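Local coordinates for protein DNA gyrase, B subunit, truncated (Myxococcus xanthus, PDB 3CWV) that probably takes part in the ATP-dependent breakage, passage and rejoining of double-stranded DNA as the B subunit of a type II topoisomerase, at residues A[228-232]-A[335-340]; A[273-277]-A[288-293]; A[234-239]-A[326-332]. All blocks are in the same frame, centred on the assembly; numbering follows the deposited sequence.

Interaction 1 of 3, residues A[228-232]-A[335-340]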
loop_
_atom_site.group_PDB
_atom_site.type_symbol
_atom_site.label_atom_id
_atom_site.label_comp_id
_atom_site.label_asym_id
_atom_site.label_seq_id
_atom_site.Cartn_x
_atom_site.Cartn_y
_atom_site.Cartn_z
ATOM N N VAL A 228 8.189 10.469 -16.770
ATOM C CA VAL A 228 8.677 11.583 -15.957
ATOM C C VAL A 228 8.500 11.197 -14.489
ATOM O O VAL A 228 7.419 10.775 -14.102
ATOM C CB VAL A 228 7.904 12.879 -16.233
ATOM C CG1 VAL A 228 8.433 14.006 -15.339
ATOM C CG2 VAL A 228 8.008 13.268 -17.697
ATOM N N VAL A 229 9.544 11.344 -13.675
ATOM C CA VAL A 229 9.492 10.864 -12.294
ATOM C C VAL A 229 10.002 11.900 -11.304
ATOM O O VAL A 229 10.897 12.685 -11.618
ATOM C CB VAL A 229 10.306 9.549 -12.098
ATOM C CG1 VAL A 229 9.885 8.516 -13.114
ATOM C CG2 VAL A 229 11.799 9.795 -12.226
ATOM N N PHE A 230 9.425 11.894 -10.107
ATOM C CA PHE A 230 9.905 12.698 -8.981
ATOM C C PHE A 230 9.850 11.859 -7.719
ATOM O O PHE A 230 9.003 10.964 -7.595
ATOM C CB PHE A 230 9.050 13.953 -8.803
ATOM C CG PHE A 230 9.028 14.843 -10.005
ATOM C CD1 PHE A 230 10.140 15.616 -10.332
ATOM C CD2 PHE A 230 7.901 14.915 -10.806
ATOM C CE1 PHE A 230 10.124 16.442 -11.440
ATOM C CE2 PHE A 230 7.886 15.741 -11.919
ATOM C CZ PHE A 230 8.999 16.500 -12.234
ATOM N N ASP A 231 10.787 12.096 -6.808
ATOM C CA ASP A 231 10.782 11.422 -5.528
ATOM C C ASP A 231 11.462 12.392 -4.584
ATOM O O ASP A 231 12.653 12.651 -4.740
ATOM C CB ASP A 231 11.602 10.124 -5.595
ATOM C CG ASP A 231 11.657 9.375 -4.261
ATOM O OD1 ASP A 231 10.991 9.768 -3.258
ATOM O OD2 ASP A 231 12.392 8.362 -4.214
ATOM N N PHE A 232 10.713 12.934 -3.629
ATOM C CA PHE A 232 11.305 13.862 -2.658
ATOM C C PHE A 232 10.569 13.817 -1.326
ATOM O O PHE A 232 9.504 13.217 -1.226
ATOM C CB PHE A 232 11.323 15.293 -3.213
ATOM C CG PHE A 232 9.952 15.896 -3.403
ATOM C CD1 PHE A 232 9.444 16.797 -2.476
ATOM C CD2 PHE A 232 9.187 15.585 -4.510
ATOM C CE1 PHE A 232 8.187 17.342 -2.642
ATOM C CE2 PHE A 232 7.939 16.141 -4.687
ATOM C CZ PHE A 232 7.438 17.017 -3.748
ATOM N N GLN A 335 8.155 22.755 -5.157
ATOM C CA GLN A 335 9.221 21.824 -5.489
ATOM C C GLN A 335 9.196 21.453 -6.972
ATOM O O GLN A 335 10.246 21.390 -7.619
ATOM C CB GLN A 335 9.094 20.538 -4.658
ATOM C CG GLN A 335 10.196 19.495 -4.907
ATOM C CD GLN A 335 11.459 19.784 -4.126
ATOM O OE1 GLN A 335 11.497 20.709 -3.314
ATOM N NE2 GLN A 335 12.492 18.978 -4.348
ATOM N N LEU A 336 8.013 21.180 -7.507
ATOM C CA LEU A 336 7.947 20.544 -8.819
ATOM C C LEU A 336 7.855 21.501 -9.998
ATOM O O LEU A 336 8.301 21.165 -11.097
ATOM C CB LEU A 336 6.791 19.558 -8.892
ATOM C CG LEU A 336 6.845 18.385 -7.914
ATOM C CD1 LEU A 336 5.737 17.432 -8.289
ATOM C CD2 LEU A 336 8.206 17.684 -7.975
ATOM N N GLN A 337 7.262 22.676 -9.787
ATOM C CA GLN A 337 7.058 23.600 -10.913
ATOM C C GLN A 337 8.343 23.979 -11.662
ATOM O O GLN A 337 8.365 23.894 -12.882
ATOM C CB GLN A 337 6.250 24.834 -10.516
ATOM C CG GLN A 337 5.752 25.620 -11.717
ATOM C CD GLN A 337 4.625 26.548 -11.378
ATOM O OE1 GLN A 337 3.536 26.108 -11.014
ATOM N NE2 GLN A 337 4.867 27.846 -11.503
ATOM N N PRO A 338 9.417 24.366 -10.942
ATOM C CA PRO A 338 10.686 24.669 -11.631
ATOM C C PRO A 338 11.382 23.441 -12.244
ATOM O O PRO A 338 12.065 23.570 -13.266
ATOM C CB PRO A 338 11.566 25.280 -10.535
ATOM C CG PRO A 338 10.920 24.958 -9.243
ATOM C CD PRO A 338 9.487 24.626 -9.495
ATOM N N LEU A 339 11.210 22.275 -11.620
ATOM C CA LEU A 339 11.715 21.021 -12.175
ATOM C C LEU A 339 11.010 20.639 -13.461
ATOM O O LEU A 339 11.654 20.158 -14.384
ATOM C CB LEU A 339 11.606 19.882 -11.158
ATOM C CG LEU A 339 12.431 19.970 -9.869
ATOM C CD1 LEU A 339 12.174 18.753 -8.974
ATOM C CD2 LEU A 339 13.929 20.112 -10.139
ATOM N N PHE A 340 9.695 20.853 -13.522
ATOM C CA PHE A 340 8.918 20.585 -14.716
ATOM C C PHE A 340 9.354 21.539 -15.848
ATOM O O PHE A 340 9.507 21.102 -16.991
ATOM C CB PHE A 340 7.427 20.810 -14.467
ATOM C CG PHE A 340 6.630 19.568 -14.053
ATOM C CD1 PHE A 340 6.612 18.420 -14.833
ATOM C CD2 PHE A 340 5.827 19.608 -12.901
ATOM C CE1 PHE A 340 5.828 17.313 -14.472
ATOM C CE2 PHE A 340 5.059 18.528 -12.525
ATOM C CZ PHE A 340 5.052 17.365 -13.306
#

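Interaction 2 of 3, residues A[273-277]-A[288-293]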
loop_
_atom_site.group_PDB
_atom_site.type_symbol
_atom_site.label_atom_id
_atom_site.label_comp_id
_atom_site.label_asym_id
_atom_site.label_seq_id
_atom_site.Cartn_x
_atom_site.Cartn_y
_atom_site.Cartn_z
ATOM N N THR A 273 -0.569 18.648 -10.330
ATOM C CA THR A 273 -1.231 19.138 -11.515
ATOM C C THR A 273 -1.073 20.656 -11.629
ATOM O O THR A 273 -0.919 21.185 -12.734
ATOM C CB THR A 273 -2.708 18.761 -11.549
ATOM O OG1 THR A 273 -3.377 19.378 -10.447
ATOM C CG2 THR A 273 -2.882 17.240 -11.472
ATOM N N GLN A 274 -1.069 21.350 -10.493
ATOM C CA GLN A 274 -0.860 22.792 -10.503
ATOM C C GLN A 274 0.542 23.142 -10.971
ATOM O O GLN A 274 0.731 24.109 -11.731
ATOM C CB GLN A 274 -1.167 23.414 -9.132
ATOM C CG GLN A 274 -2.687 23.453 -8.827
ATOM C CD GLN A 274 -3.474 24.336 -9.814
ATOM O OE1 GLN A 274 -4.185 23.840 -10.699
ATOM N NE2 GLN A 274 -3.325 25.647 -9.669
ATOM N N ALA A 275 1.523 22.360 -10.527
ATOM C CA ALA A 275 2.910 22.538 -10.948
ATOM C C ALA A 275 3.074 22.323 -12.459
ATOM O O ALA A 275 3.772 23.090 -13.117
ATOM C CB ALA A 275 3.834 21.599 -10.162
ATOM N N LEU A 276 2.415 21.296 -13.004
ATOM C CA LEU A 276 2.519 20.975 -14.438
ATOM C C LEU A 276 1.777 21.989 -15.322
ATOM O O LEU A 276 2.333 22.499 -16.308
ATOM C CB LEU A 276 1.988 19.563 -14.726
ATOM C CG LEU A 276 2.016 19.047 -16.177
ATOM C CD1 LEU A 276 3.400 19.154 -16.827
ATOM C CD2 LEU A 276 1.510 17.630 -16.250
ATOM N N ARG A 277 0.523 22.265 -14.981
ATOM C CA ARG A 277 -0.261 23.275 -15.692
ATOM C C ARG A 277 0.438 24.631 -15.692
ATOM O O ARG A 277 0.336 25.383 -16.663
ATOM C CB ARG A 277 -1.644 23.416 -15.063
ATOM C CG ARG A 277 -2.599 22.293 -15.391
ATOM C CD ARG A 277 -3.952 22.578 -14.768
ATOM N NE ARG A 277 -4.488 23.835 -15.288
ATOM C CZ ARG A 277 -5.522 24.491 -14.773
ATOM N NH1 ARG A 277 -6.155 24.011 -13.713
ATOM N NH2 ARG A 277 -5.922 25.631 -15.326
ATOM N N ARG A 288 -2.513 29.666 -16.889
ATOM C CA ARG A 288 -2.929 28.319 -16.465
ATOM C C ARG A 288 -4.261 27.887 -17.069
ATOM O O ARG A 288 -4.461 26.704 -17.345
ATOM C CB ARG A 288 -3.017 28.213 -14.935
ATOM C CG ARG A 288 -1.702 27.899 -14.228
ATOM C CD ARG A 288 -1.950 27.281 -12.839
ATOM N NE ARG A 288 -0.710 26.788 -12.231
ATOM C CZ ARG A 288 0.009 27.456 -11.332
ATOM N NH1 ARG A 288 -0.384 28.651 -10.915
ATOM N NH2 ARG A 288 1.126 26.935 -10.851
ATOM N N GLY A 289 -5.169 28.844 -17.266
ATOM C CA GLY A 289 -6.480 28.564 -17.854
ATOM C C GLY A 289 -6.410 28.077 -19.292
ATOM O O GLY A 289 -7.334 27.424 -19.786
ATOM N N ALA A 290 -5.302 28.395 -19.959
ATOM C CA ALA A 290 -5.033 27.923 -21.321
ATOM C C ALA A 290 -4.760 26.421 -21.336
ATOM O O ALA A 290 -4.938 25.752 -22.361
ATOM C CB ALA A 290 -3.859 28.679 -21.918
ATOM N N PHE A 291 -4.336 25.899 -20.186
ATOM C CA PHE A 291 -4.048 24.483 -20.045
ATOM C C PHE A 291 -4.919 23.809 -18.989
ATOM O O PHE A 291 -4.430 23.478 -17.911
ATOM C CB PHE A 291 -2.563 24.288 -19.734
ATOM C CG PHE A 291 -1.668 24.708 -20.858
ATOM C CD1 PHE A 291 -1.425 23.850 -21.925
ATOM C CD2 PHE A 291 -1.090 25.970 -20.873
ATOM C CE1 PHE A 291 -0.606 24.240 -22.981
ATOM C CE2 PHE A 291 -0.271 26.370 -21.934
ATOM C CZ PHE A 291 -0.035 25.504 -22.988
ATOM N N PRO A 292 -6.205 23.573 -19.309
ATOM C CA PRO A 292 -7.049 22.897 -18.340
ATOM C C PRO A 292 -6.553 21.468 -18.176
ATOM O O PRO A 292 -5.941 20.923 -19.098
ATOM C CB PRO A 292 -8.435 22.912 -18.999
ATOM C CG PRO A 292 -8.173 23.010 -20.432
ATOM C CD PRO A 292 -6.937 23.862 -20.555
ATOM N N TRP A 293 -6.801 20.877 -17.012
ATOM C CA TRP A 293 -6.262 19.560 -16.712
ATOM C C TRP A 293 -6.804 18.493 -17.655
ATOM O O TRP A 293 -6.058 17.606 -18.077
ATOM C CB TRP A 293 -6.476 19.156 -15.240
ATOM C CG TRP A 293 -5.857 17.833 -14.986
ATOM C CD1 TRP A 293 -6.502 16.643 -14.802
ATOM C CD2 TRP A 293 -4.459 17.541 -14.983
ATOM N NE1 TRP A 293 -5.588 15.629 -14.655
ATOM C CE2 TRP A 293 -4.324 16.149 -14.762
ATOM C CE3 TRP A 293 -3.303 18.319 -15.133
ATOM C CZ2 TRP A 293 -3.079 15.520 -14.676
ATOM C CZ3 TRP A 293 -2.062 17.689 -15.048
ATOM C CH2 TRP A 293 -1.963 16.305 -14.827
#

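Interaction 3 of 3, residues A[234-239]-A[326-332]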
loop_
_atom_site.group_PDB
_atom_site.type_symbol
_atom_site.label_atom_id
_atom_site.label_comp_id
_atom_site.label_asym_id
_atom_site.label_seq_id
_atom_site.Cartn_x
_atom_site.Cartn_y
_atom_site.Cartn_z
ATOM N N TRP A 234 9.179 16.140 2.078
ATOM C CA TRP A 234 8.844 17.446 2.636
ATOM C C TRP A 234 8.241 17.234 3.995
ATOM O O TRP A 234 7.276 16.471 4.138
ATOM C CB TRP A 234 7.836 18.192 1.768
ATOM C CG TRP A 234 7.320 19.446 2.418
ATOM C CD1 TRP A 234 7.977 20.653 2.517
ATOM C CD2 TRP A 234 6.034 19.642 3.031
ATOM N NE1 TRP A 234 7.189 21.567 3.173
ATOM C CE2 TRP A 234 5.990 20.981 3.494
ATOM C CE3 TRP A 234 4.921 18.816 3.241
ATOM C CZ2 TRP A 234 4.868 21.515 4.158
ATOM C CZ3 TRP A 234 3.800 19.349 3.896
ATOM C CH2 TRP A 234 3.783 20.688 4.340
ATOM N N ASP A 235 8.823 17.891 5.001
ATOM C CA ASP A 235 8.329 17.801 6.350
ATOM C C ASP A 235 8.046 16.353 6.771
ATOM O O ASP A 235 7.005 16.084 7.359
ATOM C CB ASP A 235 7.048 18.645 6.508
ATOM C CG ASP A 235 6.890 19.169 7.901
ATOM O OD1 ASP A 235 7.932 19.547 8.496
ATOM O OD2 ASP A 235 5.751 19.187 8.415
ATOM N N GLY A 236 8.967 15.432 6.470
ATOM C CA GLY A 236 8.832 14.036 6.895
ATOM C C GLY A 236 7.970 13.151 5.995
ATOM O O GLY A 236 7.798 11.953 6.276
ATOM N N LEU A 237 7.452 13.744 4.916
ATOM C CA LEU A 237 6.500 13.108 4.005
ATOM C C LEU A 237 7.186 12.848 2.677
ATOM O O LEU A 237 7.705 13.786 2.068
ATOM C CB LEU A 237 5.312 14.047 3.743
ATOM C CG LEU A 237 4.380 14.385 4.913
ATOM C CD1 LEU A 237 3.153 15.086 4.405
ATOM C CD2 LEU A 237 3.982 13.128 5.666
ATOM N N ARG A 238 7.151 11.604 2.201
ATOM C CA ARG A 238 7.718 11.278 0.906
ATOM C C ARG A 238 6.688 11.375 -0.203
ATOM O O ARG A 238 5.585 10.852 -0.097
ATOM C CB ARG A 238 8.352 9.891 0.923
ATOM C CG ARG A 238 8.982 9.516 -0.406
ATOM C CD ARG A 238 9.429 8.047 -0.378
ATOM N NE ARG A 238 10.322 7.710 -1.485
ATOM C CZ ARG A 238 10.818 6.489 -1.700
ATOM N NH1 ARG A 238 10.497 5.476 -0.894
ATOM N NH2 ARG A 238 11.625 6.275 -2.730
ATOM N N VAL A 239 7.049 12.054 -1.278
ATOM C CA VAL A 239 6.144 12.205 -2.404
ATOM C C VAL A 239 6.830 11.553 -3.588
ATOM O O VAL A 239 7.979 11.870 -3.878
ATOM C CB VAL A 239 5.870 13.677 -2.691
ATOM C CG1 VAL A 239 5.001 13.843 -3.947
ATOM C CG2 VAL A 239 5.210 14.343 -1.470
ATOM N N PRO A 326 -2.439 20.360 5.407
ATOM C CA PRO A 326 -2.197 21.797 5.220
ATOM C C PRO A 326 -0.778 22.019 4.741
ATOM O O PRO A 326 0.129 21.403 5.290
ATOM C CB PRO A 326 -2.347 22.358 6.640
ATOM C CG PRO A 326 -3.225 21.334 7.357
ATOM C CD PRO A 326 -2.836 20.026 6.790
ATOM N N GLY A 327 -0.588 22.877 3.729
ATOM C CA GLY A 327 0.755 23.211 3.243
ATOM C C GLY A 327 1.303 22.247 2.191
ATOM O O GLY A 327 2.196 22.615 1.421
ATOM N N LEU A 328 0.771 21.017 2.146
ATOM C CA LEU A 328 1.301 19.986 1.236
ATOM C C LEU A 328 1.189 20.376 -0.245
ATOM O O LEU A 328 2.137 20.221 -1.000
ATOM C CB LEU A 328 0.607 18.608 1.439
ATOM C CG LEU A 328 1.151 17.494 0.516
ATOM C CD1 LEU A 328 2.641 17.299 0.740
ATOM C CD2 LEU A 328 0.433 16.148 0.724
ATOM N N GLU A 329 0.025 20.861 -0.659
ATOM C CA GLU A 329 -0.162 21.210 -2.054
ATOM C C GLU A 329 0.836 22.265 -2.537
ATOM O O GLU A 329 1.415 22.150 -3.632
ATOM C CB GLU A 329 -1.582 21.719 -2.284
ATOM C CG GLU A 329 -1.754 22.312 -3.671
ATOM C CD GLU A 329 -3.133 22.910 -3.903
ATOM O OE1 GLU A 329 -4.110 22.465 -3.262
ATOM O OE2 GLU A 329 -3.227 23.824 -4.742
ATOM N N GLU A 330 1.016 23.312 -1.735
ATOM C CA GLU A 330 1.951 24.373 -2.105
ATOM C C GLU A 330 3.396 23.922 -2.030
ATOM O O GLU A 330 4.191 24.317 -2.868
ATOM C CB GLU A 330 1.741 25.635 -1.273
ATOM C CG GLU A 330 0.918 26.676 -2.000
ATOM C CD GLU A 330 1.517 27.037 -3.356
ATOM O OE1 GLU A 330 0.802 26.898 -4.367
ATOM O OE2 GLU A 330 2.700 27.441 -3.406
ATOM N N ALA A 331 3.732 23.108 -1.031
ATOM C CA ALA A 331 5.086 22.524 -0.918
ATOM C C ALA A 331 5.481 21.699 -2.133
ATOM O O ALA A 331 6.627 21.783 -2.586
ATOM C CB ALA A 331 5.202 21.675 0.310
ATOM N N ILE A 332 4.544 20.880 -2.624
ATOM C CA ILE A 332 4.734 20.071 -3.841
ATOM C C ILE A 332 4.824 20.960 -5.076
ATOM O O ILE A 332 5.727 20.775 -5.894
ATOM C CB ILE A 332 3.576 19.072 -4.040
ATOM C CG1 ILE A 332 3.575 18.013 -2.926
ATOM C CG2 ILE A 332 3.632 18.389 -5.425
ATOM C CD1 ILE A 332 2.380 17.093 -3.019
#

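Interaction 1 of 3, residues A[228-232]-A[335-340]
Phe230 lays one face of its ring over a methyl of Leu336 and turns its edge into the ring of Phe340. This is helix-on-sheet packing in the transducer domain of the GyrB family, a ribosomal S5-like alpha/beta fold: edge strand 228-234 of the mixed sheet runs roughly antiparallel to helix 328-345, the short segments inclined at 145°. Alternate residues Val228, Phe230 and Phe232 point their CB atoms at the helix, while Asp231 between them points away. Leu336 CD2 stands 3.8 Å from the centroid of the Phe230 ring as a CH-pi contact, displaced toward the rim. The same methyl also reaches Phe232 CE2 at 3.6 Å, wedged between the two phenylalanines. The edge-to-face pair has centroids 4.9 Å apart, Phe230 CE2 lying over the Phe340 ring; Phe340 adopts a chi1 of -93°, away from a staggered value, and its ring end comes nearer the strand than its CB direction alone would suggest. Leu339 adds its CB beside Phe230 CE1, the two side chains running past each other in opposite directions. Leu336 and Phe340 also touch helix 267-284, at Ala275 and Ala279 respectively. At the other end of the contact Gln335 flattens itself along Phe232: its chain bends at chi2, bringing the amide within 16° of the ring plane, and Gln335 CG sits almost centrally over the Phe232 ring, 3.6 Å from its centroid.

Interaction 2 of 3, residues A[273-277]-A[288-293]
Trp293 and Thr273 cross at about a right angle, the threonine methyl CG2 standing 3.5 Å from the centroid of the six-membered indole ring, almost on its normal. Leu276 CD2 and Arg277 CG meet the same indole at its edge. Arg277 then bends at chi3 (60°), carrying its guanidinium away from the indole to the backbone of the loop: NH2 donates a nearly straight bond (172°) to Arg288 O at 2.7 Å, close to the guanidinium plane but well above the carbonyl plane. Phe291 N donates to the same oxygen from the opposite face of its carbonyl plane, closing the 3-10 turn, and Arg277 NE adds a weak bond to Phe291 O. Arg288 returns the grip: its extended chain presents NE and NH2 side-on to one oxygen, Gln274 O, at 3.1 and 3.0 Å, while Gln274 NE2 lies over one guanidinium face. With an alanine here both donors would go, and Gln274 O would probably be left without these mates while the Arg277 bond to the backbone still held the turn. The two arginines thus tie the loop back onto the helix it follows, a loop between two successive helices of the S5-like transducer fold, with Pro292 as N-cap of the next short helix, 293-296.

Interaction 3 of 3, residues A[234-239]-A[326-332]
A type I' beta turn from Trp234 to Leu237 joins two antiparallel strands as a hairpin, with Trp234 and Leu237 bonded to each other through both N and O; the segment of the second strand, 237-239, crosses that of helix 328-332 at -53°, their axes 11.3 Å apart. Trp234 carries the contact. With its CG anti to the backbone N (chi1 172°), the indole reaches over the first turn of the helix, and Ala331 CB sits centrally over the five-membered ring, 3.4 Å from its centroid, a close CH-pi contact. Asp235 CB covers the opposite face. The far end of the indole lies against the helix start, Trp234 CH2 being 3.6 Å from Gly327 C. Gly327, the N-cap, has a positive phi, and a CB there would press both on Trp234 CH2 and on the preceding carbonyl. Leu328 CD1 meets Trp234 CE3 at 3.7 Å and also touches Leu237 CD1. Deeper in, Val239 CG2 packs against Ile332 CD1 at 4.2 Å. Beyond the pair, Ile332 reaches Val272 and Leu328 reaches His268 on helix 267-284, while Val239 touches Phe232 and Val306 on the two flanking strands.

In the fold
Interactions 1 and 3 lie along one helix, 328-345, with centres about 13 Å apart: interaction 3 sets its first turns against the hairpin end of strands 228-234 and 237-245, and interaction 1 sets its middle against the edge strand. The salt bridge from Asp231 to Arg238 links them across the hairpin. Interaction 2 lies about 15 Å from interaction 1 (centres), on helix 267-284, which also packs on helix 328-345; Phe340 touches both Ala275 and Leu276. Along the chain, interaction 2 is nested inside interaction 3, itself inside interaction 1. The hairpin strands come early and helix 328-345 late in the domain, so interactions 1 and 3 join distant parts of the chain, while interaction 2 is local.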